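Local coordinates for protein 3'-5'-exonuclease (Saccharomyces cerevisiae, PDB 3E2V) that probably cuts double-stranded DNA as an endonuclease and trims it from the 3' end as an exonuclease, with magnesium as the likely cofactor, at residues 24-28 / 38-43; 86-90 / 141-145; 281-287 / 313-318; 328-333 / 360-364. All coordinates share one frame; numbering follows the deposited sequence.

Contact 1. Residues 24-28 / 38-43; sequences PMFHG and ADYVKL
Phe26 O is the polar atom on which this contact converges. A bound water gives Phe26 O one hydrogen bond of 2.9 Å and gives another to Asp39 OD1 at 2.7 Å, bridging the 3-10 segment to the N-cap residue of the following helix. Asp39 N adds a weak bond to Phe26 O at 3.5 Å, and Tyr40 lies with the CD2 edge of its ring near that oxygen, in the ring plane. The carboxylate of Asp39 is held further by salt bridges from OD2 to Arg46 and Arg356. His27 crosses Tyr40 obliquely, the ring planes 47° apart, with CD2 of the tyrosine over one face of the imidazole and CE1 of His27 3.5 Å from Tyr40 CE2. Because its CG lies anti to the carbonyl carbon (chi1 -57°), the imidazole rises beside the backbone N, and NE2 bonds to Leu21 O. An alanine at this position would probably leave Leu21 O without this donor and open a gap against the tyrosine ring. Among buried side chains, Phe26 CE1 meets Leu43 CD1 at 3.3 Å. Together the groups join the loop between strands 18-19 and 29-30 to the first turn of helix 40-49, while Leu71 of helix 62-75 packs on both His27 and Tyr40.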
loop_
_atom_site.group_PDB
_atom_site.type_symbol
_atom_site.label_atom_id
_atom_site.label_comp_id
_atom_site.label_asym_id
_atom_site.label_seq_id
_atom_site.Cartn_x
_atom_site.Cartn_y
_atom_site.Cartn_z
ATOM N N PRO A 24 -2.798 -6.883 -13.317
ATOM C CA PRO A 24 -2.786 -7.339 -14.707
ATOM C C PRO A 24 -2.451 -6.304 -15.779
ATOM O O PRO A 24 -1.888 -6.677 -16.809
ATOM C CB PRO A 24 -4.191 -7.918 -14.892
ATOM C CG PRO A 24 -4.515 -8.434 -13.516
ATOM C CD PRO A 24 -4.023 -7.320 -12.624
ATOM N N MET A 25 -2.734 -5.025 -15.541
ATOM C CA MET A 25 -2.419 -3.996 -16.554
ATOM C C MET A 25 -0.905 -3.925 -16.833
ATOM O O MET A 25 -0.476 -3.678 -17.963
ATOM C CB MET A 25 -2.939 -2.611 -16.135
ATOM C CG MET A 25 -4.444 -2.443 -16.246
ATOM S SD MET A 25 -4.985 -0.674 -16.054
ATOM C CE MET A 25 -5.755 -0.806 -14.473
ATOM N N PHE A 26 -0.100 -4.164 -15.796
ATOM C CA PHE A 26 1.354 -4.161 -15.951
ATOM C C PHE A 26 1.871 -5.400 -16.682
ATOM O O PHE A 26 3.041 -5.473 -17.089
ATOM C CB PHE A 26 2.050 -3.984 -14.598
ATOM C CG PHE A 26 1.794 -2.644 -13.969
ATOM C CD1 PHE A 26 1.829 -1.487 -14.740
ATOM C CD2 PHE A 26 1.523 -2.535 -12.597
ATOM C CE1 PHE A 26 1.590 -0.233 -14.155
ATOM C CE2 PHE A 26 1.305 -1.298 -11.998
ATOM C CZ PHE A 26 1.335 -0.141 -12.781
ATOM N N HIS A 27 0.973 -6.368 -16.852
ATOM C CA HIS A 27 1.265 -7.588 -17.580
ATOM C C HIS A 27 0.566 -7.590 -18.955
ATOM O O HIS A 27 0.527 -8.611 -19.649
ATOM C CB HIS A 27 0.939 -8.781 -16.682
ATOM C CG HIS A 27 1.698 -8.730 -15.386
ATOM N ND1 HIS A 27 2.840 -9.468 -15.162
ATOM C CD2 HIS A 27 1.535 -7.946 -14.294
ATOM C CE1 HIS A 27 3.325 -9.172 -13.968
ATOM N NE2 HIS A 27 2.554 -8.246 -13.422
ATOM N N GLY A 28 0.061 -6.426 -19.358
ATOM C CA GLY A 28 -0.518 -6.248 -20.682
ATOM C C GLY A 28 -1.982 -6.635 -20.795
ATOM O O GLY A 28 -2.522 -6.678 -21.911
ATOM N N ALA A 38 3.761 -8.064 -21.458
ATOM C CA ALA A 38 4.054 -7.410 -20.186
ATOM C C ALA A 38 5.282 -6.511 -20.353
ATOM O O ALA A 38 6.277 -6.919 -20.968
ATOM C CB ALA A 38 4.322 -8.468 -19.126
ATOM N N ASP A 39 5.221 -5.296 -19.795
ATOM C CA ASP A 39 6.293 -4.313 -20.004
ATOM C C ASP A 39 6.797 -3.768 -18.677
ATOM O O ASP A 39 7.253 -2.628 -18.625
ATOM C CB ASP A 39 5.792 -3.172 -20.899
ATOM C CG ASP A 39 4.689 -2.341 -20.244
ATOM O OD1 ASP A 39 3.821 -2.892 -19.518
ATOM O OD2 ASP A 39 4.672 -1.105 -20.470
ATOM N N TYR A 40 6.727 -4.562 -17.610
ATOM C CA TYR A 40 7.081 -4.021 -16.293
ATOM C C TYR A 40 8.563 -3.698 -16.131
ATOM O O TYR A 40 8.914 -2.825 -15.356
ATOM C CB TYR A 40 6.525 -4.872 -15.142
ATOM C CG TYR A 40 6.849 -6.345 -15.234
ATOM C CD1 TYR A 40 8.089 -6.835 -14.821
ATOM C CD2 TYR A 40 5.916 -7.249 -15.719
ATOM C CE1 TYR A 40 8.391 -8.192 -14.901
ATOM C CE2 TYR A 40 6.202 -8.609 -15.789
ATOM C CZ TYR A 40 7.438 -9.071 -15.389
ATOM O OH TYR A 40 7.717 -10.418 -15.471
ATOM N N VAL A 41 9.443 -4.354 -16.879
ATOM C CA VAL A 41 10.858 -3.977 -16.804
ATOM C C VAL A 41 11.065 -2.568 -17.394
ATOM O O VAL A 41 11.699 -1.724 -16.758
ATOM C CB VAL A 41 11.815 -5.068 -17.380
ATOM C CG1 VAL A 41 13.229 -4.539 -17.481
ATOM C CG2 VAL A 41 11.788 -6.301 -16.487
ATOM N N LYS A 42 10.470 -2.285 -18.553
ATOM C CA LYS A 42 10.516 -0.919 -19.116
ATOM C C LYS A 42 9.826 0.113 -18.213
ATOM O O LYS A 42 10.283 1.261 -18.089
ATOM C CB LYS A 42 9.925 -0.869 -20.532
ATOM C CG LYS A 42 10.894 -1.410 -21.568
ATOM C CD LYS A 42 10.219 -1.542 -22.915
ATOM C CE LYS A 42 11.088 -2.311 -23.900
ATOM N NZ LYS A 42 11.945 -1.393 -24.686
ATOM N N LEU A 43 8.745 -0.311 -17.570
ATOM C CA LEU A 43 8.085 0.502 -16.578
ATOM C C LEU A 43 9.061 0.908 -15.471
ATOM O O LEU A 43 9.077 2.067 -15.034
ATOM C CB LEU A 43 6.914 -0.272 -15.972
ATOM C CG LEU A 43 6.146 0.449 -14.877
ATOM C CD1 LEU A 43 4.668 0.451 -15.172
ATOM C CD2 LEU A 43 6.481 -0.131 -13.515
HETATM O O HOH W 1 4.296 -2.842 -16.817
#

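Contact 2. Residues 86-90 / 141-145; sequences TIGVH and LYDLM
Ile87 stands at the centre of a strand-to-helix packing contact in the TIM barrel of the TatD family, where the parallel strands are surrounded by helices. It lies at the end of strand 82-87 and directs its side chain at helix 132-149, which follows that strand and precedes the neighbouring strand 156-165. The branch that does the touching is CG2, anti to the backbone N, while CG1 turns back beside that N (chi1 -60°). Three helix side chains meet this one methyl. Leu141 brings CD1 to 3.9 Å from Ile87 CG2, and Leu144, one turn along, brings CD2 to 4.0 Å from Ile87 CG2. Met145 reaches the same methyl through its CG, also 3.9 Å from Ile87 CG2. Leu141 and Met145 each run past the isoleucine in the opposite direction, so the side chains overlap alongside one another instead of meeting end on. A second, looser touch lies just beyond the strand, where Val89 CG2 comes to 4.3 Å from Leu141 CD2.

The contact is apolar throughout its side chains and buried within the protein. Ile62 of helix 62-75 packs on both Val89 and Leu141, and Ile187 of helix 174-187 touches Met145. Beyond CG the methionine is fully extended, with chi2 -179° and chi3 180°, and this straight chain carries its terminal methyl along to the strand backbone, placing Met145 CE 3.6 Å from Ile87 O.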
loop_
_atom_site.group_PDB
_atom_site.type_symbol
_atom_site.label_atom_id
_atom_site.label_comp_id
_atom_site.label_asym_id
_atom_site.label_seq_id
_atom_site.Cartn_x
_atom_site.Cartn_y
_atom_site.Cartn_z
ATOM N N THR A 86 5.111 -6.367 0.471
ATOM C CA THR A 86 4.369 -6.686 1.681
ATOM C C THR A 86 3.864 -8.126 1.605
ATOM O O THR A 86 3.937 -8.780 0.544
ATOM C CB THR A 86 3.140 -5.728 1.857
ATOM O OG1 THR A 86 2.100 -6.105 0.940
ATOM C CG2 THR A 86 3.523 -4.277 1.582
ATOM N N ILE A 87 3.368 -8.613 2.750
ATOM C CA ILE A 87 2.604 -9.866 2.865
ATOM C C ILE A 87 1.435 -9.624 3.800
ATOM O O ILE A 87 1.611 -9.129 4.910
ATOM C CB ILE A 87 3.449 -11.011 3.442
ATOM C CG1 ILE A 87 4.659 -11.299 2.541
ATOM C CG2 ILE A 87 2.571 -12.270 3.641
ATOM C CD1 ILE A 87 5.624 -12.344 3.124
ATOM N N GLY A 88 0.247 -9.982 3.346
ATOM C CA GLY A 88 -0.963 -9.770 4.147
ATOM C C GLY A 88 -2.210 -10.026 3.344
ATOM O O GLY A 88 -2.138 -10.242 2.142
ATOM N N VAL A 89 -3.354 -10.025 4.025
ATOM C CA VAL A 89 -4.653 -10.223 3.359
ATOM C C VAL A 89 -5.548 -9.012 3.585
ATOM O O VAL A 89 -5.862 -8.670 4.722
ATOM C CB VAL A 89 -5.371 -11.512 3.830
ATOM C CG1 VAL A 89 -6.646 -11.751 3.037
ATOM C CG2 VAL A 89 -4.443 -12.699 3.676
ATOM N N HIS A 90 -5.912 -8.364 2.488
ATOM C CA HIS A 90 -6.673 -7.115 2.445
ATOM C C HIS A 90 -8.136 -7.430 2.757
ATOM O O HIS A 90 -8.584 -8.553 2.539
ATOM C CB HIS A 90 -6.476 -6.621 1.003
ATOM C CG HIS A 90 -7.139 -5.339 0.631
ATOM N ND1 HIS A 90 -8.501 -5.205 0.491
ATOM C CD2 HIS A 90 -6.605 -4.171 0.206
ATOM C CE1 HIS A 90 -8.785 -3.988 0.059
ATOM N NE2 HIS A 90 -7.649 -3.347 -0.141
ATOM N N LEU A 141 -0.398 -18.294 6.768
ATOM C CA LEU A 141 0.049 -16.915 6.617
ATOM C C LEU A 141 1.234 -16.563 7.521
ATOM O O LEU A 141 2.222 -15.985 7.062
ATOM C CB LEU A 141 -1.136 -15.975 6.870
ATOM C CG LEU A 141 -0.847 -14.483 6.729
ATOM C CD1 LEU A 141 -0.385 -14.133 5.317
ATOM C CD2 LEU A 141 -2.100 -13.711 7.083
ATOM N N TYR A 142 1.145 -16.936 8.803
ATOM C CA TYR A 142 2.255 -16.767 9.751
ATOM C C TYR A 142 3.515 -17.458 9.255
ATOM O O TYR A 142 4.614 -16.872 9.235
ATOM C CB TYR A 142 1.833 -17.352 11.105
ATOM C CG TYR A 142 2.846 -17.210 12.223
ATOM C CD1 TYR A 142 3.314 -15.953 12.613
ATOM C CD2 TYR A 142 3.307 -18.322 12.909
ATOM C CE1 TYR A 142 4.223 -15.801 13.650
ATOM C CE2 TYR A 142 4.220 -18.182 13.957
ATOM C CZ TYR A 142 4.666 -16.916 14.321
ATOM O OH TYR A 142 5.569 -16.759 15.354
ATOM N N ASP A 143 3.344 -18.708 8.833
ATOM C CA ASP A 143 4.478 -19.482 8.318
ATOM C C ASP A 143 5.142 -18.805 7.117
ATOM O O ASP A 143 6.370 -18.731 7.043
ATOM C CB ASP A 143 4.041 -20.896 7.951
ATOM C CG ASP A 143 3.807 -21.786 9.178
ATOM O OD1 ASP A 143 4.157 -21.397 10.324
ATOM O OD2 ASP A 143 3.236 -22.881 8.976
ATOM N N LEU A 144 4.333 -18.284 6.197
ATOM C CA LEU A 144 4.852 -17.550 5.046
ATOM C C LEU A 144 5.658 -16.319 5.452
ATOM O O LEU A 144 6.767 -16.089 4.965
ATOM C CB LEU A 144 3.710 -17.133 4.119
ATOM C CG LEU A 144 4.123 -16.404 2.840
ATOM C CD1 LEU A 144 4.998 -17.309 1.984
ATOM C CD2 LEU A 144 2.871 -15.987 2.069
ATOM N N MET A 145 5.093 -15.513 6.350
ATOM C CA MET A 145 5.786 -14.338 6.866
ATOM C C MET A 145 7.124 -14.723 7.495
ATOM O O MET A 145 8.136 -14.103 7.204
ATOM C CB MET A 145 4.909 -13.600 7.890
ATOM C CG MET A 145 3.671 -12.955 7.308
ATOM S SD MET A 145 2.706 -12.063 8.621
ATOM C CE MET A 145 1.329 -11.420 7.610
#

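Contact 3. Residues 281-287 / 313-318; sequences LRTEENL and HASFQY
The polar part of this contact is backbone to backbone: Ala314 N donates to Arg282 O at 2.8 Å, nearly straight at 172°, although the donor stands well above the carbonyl plane. One residue on, Ser315 N makes a weak bond to Leu281 O. A capping box, the reciprocal bonding that closes a helix start, lies within 281-287: Asn286 N donates to Thr283 OG1 at 3.0 Å, and Thr283 N donates in return to Asn286 OD1. It opens helix 284-291 in the TIM-barrel fold, while a type I turn from His313 to Phe316 leads towards helix 316-325. Within this second segment Gln317 NE2 donates to Ala314 O on a lone pair. The CH-pi contact sets Arg282 CG over the centre of the His313 ring, 3.5 Å from its centroid; with His313 CG anti to the carbonyl carbon (chi1 -65°), the two side chains lie side by side and point the same way. A serine in place of His313 would probably take away the flat surface under the arginine's CG and CD and open a gap there. Among apolar groups, Leu287 CD1 touches Ala314 CB at 3.8 Å and meets Tyr318 CE2 at the ring edge, 4.0 Å away.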
loop_
_atom_site.group_PDB
_atom_site.type_symbol
_atom_site.label_atom_id
_atom_site.label_comp_id
_atom_site.label_asym_id
_atom_site.label_seq_id
_atom_site.Cartn_x
_atom_site.Cartn_y
_atom_site.Cartn_z
ATOM N N LEU A 281 -5.724 13.564 -3.694
ATOM C CA LEU A 281 -5.518 14.963 -4.148
ATOM C C LEU A 281 -6.586 15.411 -5.170
ATOM O O LEU A 281 -6.385 16.384 -5.922
ATOM C CB LEU A 281 -4.090 15.125 -4.729
ATOM C CG LEU A 281 -2.902 14.740 -3.820
ATOM C CD1 LEU A 281 -1.638 14.589 -4.665
ATOM C CD2 LEU A 281 -2.726 15.779 -2.723
ATOM N N ARG A 282 -7.718 14.705 -5.210
ATOM C CA ARG A 282 -8.685 14.892 -6.297
ATOM C C ARG A 282 -9.548 16.127 -6.167
ATOM O O ARG A 282 -9.840 16.785 -7.171
ATOM C CB ARG A 282 -9.556 13.648 -6.462
ATOM C CG ARG A 282 -8.820 12.525 -7.196
ATOM C CD ARG A 282 -9.675 11.302 -7.353
ATOM N NE ARG A 282 -9.944 10.720 -6.045
ATOM C CZ ARG A 282 -10.389 9.486 -5.848
ATOM N NH1 ARG A 282 -10.615 8.684 -6.883
ATOM N NH2 ARG A 282 -10.604 9.067 -4.606
ATOM N N THR A 283 -9.976 16.438 -4.949
ATOM C CA THR A 283 -10.852 17.598 -4.735
ATOM C C THR A 283 -10.179 18.679 -3.898
ATOM O O THR A 283 -9.165 18.432 -3.233
ATOM C CB THR A 283 -12.126 17.195 -3.986
ATOM O OG1 THR A 283 -11.783 16.876 -2.629
ATOM C CG2 THR A 283 -12.799 15.998 -4.642
ATOM N N GLU A 284 -10.753 19.882 -3.885
ATOM C CA GLU A 284 -10.206 20.941 -3.027
ATOM C C GLU A 284 -10.231 20.547 -1.539
ATOM O O GLU A 284 -9.294 20.857 -0.797
ATOM C CB GLU A 284 -10.907 22.283 -3.271
ATOM C CG GLU A 284 -10.292 23.071 -4.415
ATOM C CD GLU A 284 -10.842 24.487 -4.510
ATOM O OE1 GLU A 284 -11.474 24.956 -3.535
ATOM O OE2 GLU A 284 -10.633 25.128 -5.564
ATOM N N GLU A 285 -11.276 19.828 -1.123
ATOM C CA GLU A 285 -11.338 19.290 0.243
ATOM C C GLU A 285 -10.160 18.362 0.524
ATOM O O GLU A 285 -9.511 18.490 1.566
ATOM C CB GLU A 285 -12.665 18.574 0.518
ATOM C CG GLU A 285 -12.786 18.011 1.944
ATOM C CD GLU A 285 -13.943 17.031 2.121
ATOM O OE1 GLU A 285 -14.731 16.809 1.157
ATOM O OE2 GLU A 285 -14.054 16.470 3.239
ATOM N N ASN A 286 -9.894 17.424 -0.389
ATOM C CA ASN A 286 -8.707 16.553 -0.266
ATOM C C ASN A 286 -7.426 17.376 -0.067
ATOM O O ASN A 286 -6.579 17.042 0.771
ATOM C CB ASN A 286 -8.489 15.709 -1.532
ATOM C CG ASN A 286 -9.526 14.609 -1.752
ATOM O OD1 ASN A 286 -9.815 14.266 -2.904
ATOM N ND2 ASN A 286 -10.040 14.006 -0.678
ATOM N N LEU A 287 -7.240 18.423 -0.870
ATOM C CA LEU A 287 -6.031 19.223 -0.758
ATOM C C LEU A 287 -5.934 19.902 0.610
ATOM O O LEU A 287 -4.854 19.963 1.191
ATOM C CB LEU A 287 -5.943 20.266 -1.889
ATOM C CG LEU A 287 -6.004 19.760 -3.336
ATOM C CD1 LEU A 287 -5.852 20.965 -4.268
ATOM C CD2 LEU A 287 -4.930 18.709 -3.617
ATOM N N HIS A 313 -9.084 17.008 -11.873
ATOM C CA HIS A 313 -8.774 16.990 -10.432
ATOM C C HIS A 313 -8.247 18.342 -9.963
ATOM O O HIS A 313 -7.560 19.040 -10.726
ATOM C CB HIS A 313 -7.723 15.907 -10.129
ATOM C CG HIS A 313 -8.195 14.511 -10.396
ATOM N ND1 HIS A 313 -7.332 13.440 -10.508
ATOM C CD2 HIS A 313 -9.445 14.010 -10.568
ATOM C CE1 HIS A 313 -8.031 12.338 -10.727
ATOM N NE2 HIS A 313 -9.314 12.657 -10.782
ATOM N N ALA A 314 -8.513 18.688 -8.703
ATOM C CA ALA A 314 -8.037 19.969 -8.156
ATOM C C ALA A 314 -6.509 20.058 -8.145
ATOM O O ALA A 314 -5.937 21.149 -8.169
ATOM C CB ALA A 314 -8.577 20.192 -6.781
ATOM N N SER A 315 -5.849 18.901 -8.134
ATOM C CA SER A 315 -4.407 18.808 -8.171
ATOM C C SER A 315 -3.780 19.294 -9.489
ATOM O O SER A 315 -2.616 19.719 -9.499
ATOM C CB SER A 315 -4.028 17.342 -7.957
ATOM O OG SER A 315 -4.762 16.527 -8.854
ATOM N N PHE A 316 -4.515 19.185 -10.598
ATOM C CA PHE A 316 -3.901 19.413 -11.901
ATOM C C PHE A 316 -3.326 20.805 -12.049
ATOM O O PHE A 316 -2.300 20.971 -12.705
ATOM C CB PHE A 316 -4.840 19.140 -13.084
ATOM C CG PHE A 316 -4.108 19.067 -14.392
ATOM C CD1 PHE A 316 -3.464 17.893 -14.774
ATOM C CD2 PHE A 316 -4.024 20.175 -15.232
ATOM C CE1 PHE A 316 -2.745 17.823 -15.974
ATOM C CE2 PHE A 316 -3.302 20.107 -16.417
ATOM C CZ PHE A 316 -2.676 18.926 -16.794
ATOM N N GLN A 317 -3.969 21.792 -11.439
ATOM C CA GLN A 317 -3.494 23.166 -11.585
ATOM C C GLN A 317 -2.005 23.341 -11.268
ATOM O O GLN A 317 -1.326 24.168 -11.876
ATOM C CB GLN A 317 -4.350 24.116 -10.762
ATOM C CG GLN A 317 -4.298 23.880 -9.279
ATOM C CD GLN A 317 -5.322 24.709 -8.569
ATOM O OE1 GLN A 317 -5.208 25.938 -8.518
ATOM N NE2 GLN A 317 -6.346 24.054 -8.022
ATOM N N TYR A 318 -1.499 22.542 -10.330
ATOM C CA TYR A 318 -0.087 22.603 -9.961
ATOM C C TYR A 318 0.820 21.966 -11.009
ATOM O O TYR A 318 1.939 22.435 -11.238
ATOM C CB TYR A 318 0.101 22.006 -8.575
ATOM C CG TYR A 318 -0.806 22.672 -7.578
ATOM C CD1 TYR A 318 -0.657 24.032 -7.290
ATOM C CD2 TYR A 318 -1.837 21.976 -6.959
ATOM C CE1 TYR A 318 -1.490 24.673 -6.387
ATOM C CE2 TYR A 318 -2.685 22.612 -6.052
ATOM C CZ TYR A 318 -2.496 23.963 -5.764
ATOM O OH TYR A 318 -3.327 24.600 -4.866
#

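Contact 4. Residues 328-333 / 360-364; sequences FEYPAF and CNMEQ
Phe328 begins the contact with the edge of its ring: CE1 lies 3.6 Å from Glu363 CD, the carboxylate turned 73° from the ring, while CZ meets Gln364 CG. The glutamate reaches this edge with its CG set between backbone N and carbonyl carbon (chi1 62°) and an extended chain beyond; its OE1 pairs with Arg50 in a salt bridge. At Glu329 the backbone takes over, since its carbonyl oxygen receives bonds from two waters. One water also donates to Glu363 OE2 at 2.8 Å, and the other accepts from Gln364 NE2. Tyr330 follows, its CD1 3.5 Å from Gln364 NE2, with the amide OE1 at the ring edge; the tyrosine hydroxyl bonds to Ile309 O. Past the cis peptide before Pro331, Ala332 N donates at 2.9 Å to a third water, which gives a bond of 2.7 Å to Asn361 OD1, while Asn361 ND2 bonds to Asn357 OD1. Phe333 closes the segment with a sulfur-aromatic contact, Cys360 SG standing 4.2 Å from Phe333 CE2 at the ring edge. The irregular loop thus lies along the start of helix 362-373, bridged to it by water; helix 316-325 touches Phe328 and Tyr330, and Met352 of strand 351-353 packs on Phe333 and Cys360.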
loop_
_atom_site.group_PDB
_atom_site.type_symbol
_atom_site.label_atom_id
_atom_site.label_comp_id
_atom_site.label_asym_id
_atom_site.label_seq_id
_atom_site.Cartn_x
_atom_site.Cartn_y
_atom_site.Cartn_z
ATOM N N PHE A 328 8.458 21.401 -16.971
ATOM C CA PHE A 328 7.991 20.057 -16.605
ATOM C C PHE A 328 7.316 19.331 -17.767
ATOM O O PHE A 328 6.449 19.891 -18.446
ATOM C CB PHE A 328 7.049 20.110 -15.391
ATOM C CG PHE A 328 6.659 18.750 -14.866
ATOM C CD1 PHE A 328 7.590 17.962 -14.193
ATOM C CD2 PHE A 328 5.371 18.262 -15.058
ATOM C CE1 PHE A 328 7.243 16.692 -13.716
ATOM C CE2 PHE A 328 5.011 16.992 -14.579
ATOM C CZ PHE A 328 5.956 16.215 -13.905
ATOM N N GLU A 329 7.711 18.075 -17.973
ATOM C CA GLU A 329 7.141 17.241 -19.026
ATOM C C GLU A 329 5.965 16.407 -18.515
ATOM O O GLU A 329 6.134 15.562 -17.621
ATOM C CB GLU A 329 8.224 16.337 -19.625
ATOM N N TYR A 330 4.782 16.673 -19.070
ATOM C CA TYR A 330 3.550 15.932 -18.797
ATOM C C TYR A 330 2.940 15.492 -20.137
ATOM O O TYR A 330 2.686 16.334 -21.006
ATOM C CB TYR A 330 2.557 16.808 -18.019
ATOM C CG TYR A 330 1.242 16.151 -17.643
ATOM C CD1 TYR A 330 1.098 15.476 -16.434
ATOM C CD2 TYR A 330 0.123 16.234 -18.482
ATOM C CE1 TYR A 330 -0.118 14.886 -16.071
ATOM C CE2 TYR A 330 -1.096 15.634 -18.130
ATOM C CZ TYR A 330 -1.210 14.964 -16.921
ATOM O OH TYR A 330 -2.410 14.385 -16.558
ATOM N N PRO A 331 2.734 14.176 -20.338
ATOM C CA PRO A 331 3.192 13.085 -19.479
ATOM C C PRO A 331 4.714 12.931 -19.542
ATOM O O PRO A 331 5.371 13.563 -20.371
ATOM C CB PRO A 331 2.507 11.860 -20.082
ATOM C CG PRO A 331 2.310 12.217 -21.528
ATOM C CD PRO A 331 1.993 13.677 -21.514
ATOM N N ALA A 332 5.281 12.088 -18.679
ATOM C CA ALA A 332 6.742 11.986 -18.564
ATOM C C ALA A 332 7.407 11.342 -19.790
ATOM O O ALA A 332 8.602 11.535 -20.045
ATOM C CB ALA A 332 7.117 11.227 -17.299
ATOM N N PHE A 333 6.619 10.543 -20.502
ATOM C CA PHE A 333 7.029 9.806 -21.702
ATOM C C PHE A 333 5.797 9.804 -22.592
ATOM O O PHE A 333 4.692 10.031 -22.107
ATOM C CB PHE A 333 7.392 8.357 -21.337
ATOM C CG PHE A 333 8.583 8.245 -20.425
ATOM C CD1 PHE A 333 9.861 8.139 -20.952
ATOM C CD2 PHE A 333 8.429 8.275 -19.041
ATOM C CE1 PHE A 333 10.970 8.056 -20.121
ATOM C CE2 PHE A 333 9.535 8.189 -18.196
ATOM C CZ PHE A 333 10.806 8.091 -18.737
ATOM N N CYS A 360 6.665 6.111 -12.268
ATOM C CA CYS A 360 7.418 7.289 -12.712
ATOM C C CYS A 360 6.667 8.587 -12.483
ATOM O O CYS A 360 7.227 9.681 -12.681
ATOM C CB CYS A 360 7.841 7.208 -14.187
ATOM S SG CYS A 360 6.492 7.214 -15.395
ATOM N N ASN A 361 5.410 8.487 -12.068
ATOM C CA ASN A 361 4.607 9.666 -11.778
ATOM C C ASN A 361 4.662 10.113 -10.318
ATOM O O ASN A 361 3.913 10.995 -9.903
ATOM C CB ASN A 361 3.170 9.465 -12.265
ATOM C CG ASN A 361 3.077 9.508 -13.781
ATOM O OD1 ASN A 361 3.999 9.972 -14.449
ATOM N ND2 ASN A 361 1.994 8.990 -14.328
ATOM N N MET A 362 5.586 9.537 -9.557
ATOM C CA MET A 362 5.868 10.025 -8.198
ATOM C C MET A 362 6.111 11.532 -8.172
ATOM O O MET A 362 5.615 12.243 -7.295
ATOM C CB MET A 362 7.076 9.284 -7.622
ATOM C CG MET A 362 6.693 7.917 -7.043
ATOM S SD MET A 362 5.626 7.941 -5.506
ATOM C CE MET A 362 6.933 8.402 -4.297
ATOM N N GLU A 363 6.897 12.004 -9.138
ATOM C CA GLU A 363 7.238 13.416 -9.209
ATOM C C GLU A 363 6.016 14.323 -9.293
ATOM O O GLU A 363 6.045 15.452 -8.788
ATOM C CB GLU A 363 8.197 13.677 -10.370
ATOM C CG GLU A 363 7.649 13.345 -11.745
ATOM C CD GLU A 363 8.670 13.538 -12.841
ATOM O OE1 GLU A 363 9.762 14.082 -12.570
ATOM O OE2 GLU A 363 8.373 13.120 -13.984
ATOM N N GLN A 364 4.927 13.839 -9.898
ATOM C CA GLN A 364 3.696 14.628 -9.971
ATOM C C GLN A 364 3.058 14.756 -8.600
ATOM O O GLN A 364 2.559 15.802 -8.237
ATOM C CB GLN A 364 2.699 13.995 -10.951
ATOM C CG GLN A 364 3.175 13.916 -12.383
ATOM C CD GLN A 364 2.182 13.209 -13.280
ATOM O OE1 GLN A 364 1.076 12.910 -12.881
ATOM N NE2 GLN A 364 2.595 12.933 -14.509
HETATM O O HOH W 2 8.566 14.537 -16.361
HETATM O O HOH W 3 4.499 14.009 -15.891
HETATM O O HOH W 4 3.337 10.944 -16.883
#

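Burial sorts these four contacts. Contact 2 is the core case, strand against helix held by apolar side-chain packing, and lies across the chain's centre from contacts 3 and 4. The others are partly buried and mix hydrogen bonds with apolar packing: contacts 1 and 4 use waters to link a loop to a helix start, whereas contact 3 is joined by direct backbone bonding and a CH-pi contact, with a capping box inside one segment. Contacts 3 and 4 are joined by the edge-to-face pair of Phe316 and Tyr330, and helix 362-373, which opens in contact 4, also packs on Leu281, Ser315 and Tyr318 of contact 3. Contacts 1 and 4 come within about 5 Å at their nearest atoms without touching.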